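Local coordinates for protein vibralactone Cyclase (Boreostereum vibrans, PDB 6KD0) that probably catalyses, as an alpha/beta-hydrolase-fold enzyme, the cyclization that forms the fused bicyclic beta-lactone of vibralactone, at residues V172-S177 and E332-L337. Numbering follows the deposited sequence.
Sequences VIAGQS and EGMSWL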
loop_
_atom_site.group_PDB
_atom_site.type_symbol
_atom_site.label_atom_id
_atom_site.label_comp_id
_atom_site.label_asym_id
_atom_site.label_seq_id
_atom_site.Cartn_x
_atom_site.Cartn_y
_atom_site.Cartn_z
ATOM N N VAL A 172 -1.819 12.583 3.406
ATOM C CA VAL A 172 -1.782 11.192 3.844
ATOM C C VAL A 172 -1.121 10.351 2.760
ATOM O O VAL A 172 -1.519 10.412 1.590
ATOM C CB VAL A 172 -3.199 10.669 4.157
ATOM C CG1 VAL A 172 -3.164 9.163 4.431
ATOM C CG2 VAL A 172 -3.776 11.416 5.347
ATOM N N ILE A 173 -0.135 9.547 3.142
ATOM C CA ILE A 173 0.446 8.593 2.200
ATOM C C ILE A 173 -0.091 7.212 2.530
ATOM O O ILE A 173 -0.243 6.840 3.702
ATOM C CB ILE A 173 1.985 8.620 2.216
ATOM C CG1 ILE A 173 2.531 7.750 1.084
ATOM C CG2 ILE A 173 2.532 8.155 3.577
ATOM C CD1 ILE A 173 3.977 7.975 0.816
ATOM N N ALA A 174 -0.441 6.466 1.494
ATOM C CA ALA A 174 -1.081 5.181 1.685
ATOM C C ALA A 174 -0.516 4.236 0.643
ATOM O O ALA A 174 -0.201 4.661 -0.465
ATOM C CB ALA A 174 -2.610 5.297 1.561
ATOM N N GLY A 175 -0.351 2.971 1.003
ATOM C CA GLY A 175 0.165 2.011 0.044
ATOM C C GLY A 175 -0.273 0.601 0.370
ATOM O O GLY A 175 -0.520 0.252 1.531
ATOM N N GLN A 176 -0.340 -0.215 -0.675
ATOM C CA GLN A 176 -0.806 -1.596 -0.592
ATOM C C GLN A 176 0.334 -2.552 -0.925
ATOM O O GLN A 176 0.934 -2.447 -1.997
ATOM C CB GLN A 176 -1.974 -1.802 -1.556
ATOM C CG GLN A 176 -2.570 -3.177 -1.542
ATOM C CD GLN A 176 -3.720 -3.261 -2.515
ATOM O OE1 GLN A 176 -3.575 -3.801 -3.609
ATOM N NE2 GLN A 176 -4.857 -2.685 -2.143
ATOM N N SER A 177 0.629 -3.474 -0.006
ATOM C CA SER A 177 1.598 -4.569 -0.205
ATOM C C SER A 177 2.946 -3.963 -0.580
ATOM O O SER A 177 3.468 -3.157 0.205
ATOM C CB SER A 177 1.029 -5.587 -1.193
ATOM O OG SER A 177 1.922 -6.700 -1.289
ATOM N N GLU A 332 -12.199 4.170 6.275
ATOM C CA GLU A 332 -12.356 4.692 7.637
ATOM C C GLU A 332 -11.011 5.062 8.252
ATOM O O GLU A 332 -10.909 6.048 8.992
ATOM C CB GLU A 332 -13.061 3.669 8.531
ATOM C CG GLU A 332 -14.581 3.667 8.462
ATOM C CD GLU A 332 -15.189 2.496 9.235
ATOM O OE1 GLU A 332 -16.400 2.219 9.044
ATOM O OE2 GLU A 332 -14.456 1.857 10.036
ATOM N N GLY A 333 -9.973 4.270 7.985
ATOM C CA GLY A 333 -8.644 4.625 8.465
ATOM C C GLY A 333 -8.123 5.887 7.804
ATOM O O GLY A 333 -7.525 6.751 8.454
ATOM N N MET A 334 -8.348 6.013 6.498
ATOM C CA MET A 334 -8.058 7.280 5.829
ATOM C C MET A 334 -8.792 8.438 6.497
ATOM O O MET A 334 -8.219 9.514 6.702
ATOM C CB MET A 334 -8.435 7.206 4.356
ATOM C CG MET A 334 -7.558 6.237 3.561
ATOM S SD MET A 334 -8.037 6.101 1.837
ATOM C CE MET A 334 -6.622 5.154 1.222
ATOM N N SER A 335 -10.082 8.255 6.776
ATOM C CA SER A 335 -10.857 9.321 7.402
ATOM C C SER A 335 -10.289 9.682 8.761
ATOM O O SER A 335 -10.238 10.862 9.112
ATOM C CB SER A 335 -12.322 8.914 7.522
ATOM O OG SER A 335 -12.965 9.160 6.295
ATOM N N TRP A 336 -9.852 8.681 9.535
ATOM C CA TRP A 336 -9.197 8.948 10.812
ATOM C C TRP A 336 -7.963 9.809 10.608
ATOM O O TRP A 336 -7.798 10.849 11.258
ATOM C CB TRP A 336 -8.834 7.635 11.504
ATOM C CG TRP A 336 -7.976 7.819 12.721
ATOM C CD1 TRP A 336 -8.284 8.529 13.850
ATOM C CD2 TRP A 336 -6.656 7.299 12.919
ATOM N NE1 TRP A 336 -7.238 8.469 14.748
ATOM C CE2 TRP A 336 -6.226 7.724 14.200
ATOM C CE3 TRP A 336 -5.803 6.507 12.145
ATOM C CZ2 TRP A 336 -4.973 7.387 14.719
ATOM C CZ3 TRP A 336 -4.556 6.177 12.652
ATOM C CH2 TRP A 336 -4.156 6.615 13.937
ATOM N N LEU A 337 -7.102 9.415 9.668
ATOM C CA LEU A 337 -5.886 10.182 9.423
ATOM C C LEU A 337 -6.195 11.608 8.970
ATOM O O LEU A 337 -5.566 12.567 9.433
ATOM C CB LEU A 337 -5.023 9.457 8.396
ATOM C CG LEU A 337 -4.509 8.101 8.877
ATOM C CD1 LEU A 337 -3.850 7.320 7.716
ATOM C CD2 LEU A 337 -3.531 8.275 10.036
#
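Val172 meets Leu337 with both of its methyls: Val172 CG1 lies 3.8 Å from Leu337 CD1, while CG2 comes equally close to Leu337 CB. Because CG1 stands anti to the backbone N (chi1 172°) and CG2 anti to the carbonyl carbon, the two methyls reach different parts of the leucine, and the side chains cross at about a right angle. A beta-branched valine suits this central strand, where the Val172 backbone hydrogen-bonds with Leu97 and Tyr99 of the adjoining parallel strand. Ile173 turns its side chain from the helix and packs against Tyr99 and Gln204. Through Val172 and Ala174, strand 171-176 packs against helix 321-338 as sheet and covering helix of the alpha/beta hydrolase fold. At Ala174 the small CB makes room for a longer partner, Met334, whose chain, extended beyond CG, carries Met334 CE to 4.0 Å from Ala174 CB. The Met334 side chain also touches Leu205 and Trp100, which lie on the strands flanking 171-176. Farther along, the strand leaves the helix: Gly175 and Ser177 fit the GxSxG pattern of a nucleophile elbow, where Ser177, with a positive phi of 57°, hydrogen-bonds through OG to His311 NE2, consistent with a Ser-His-Asp triad completed by Asp281.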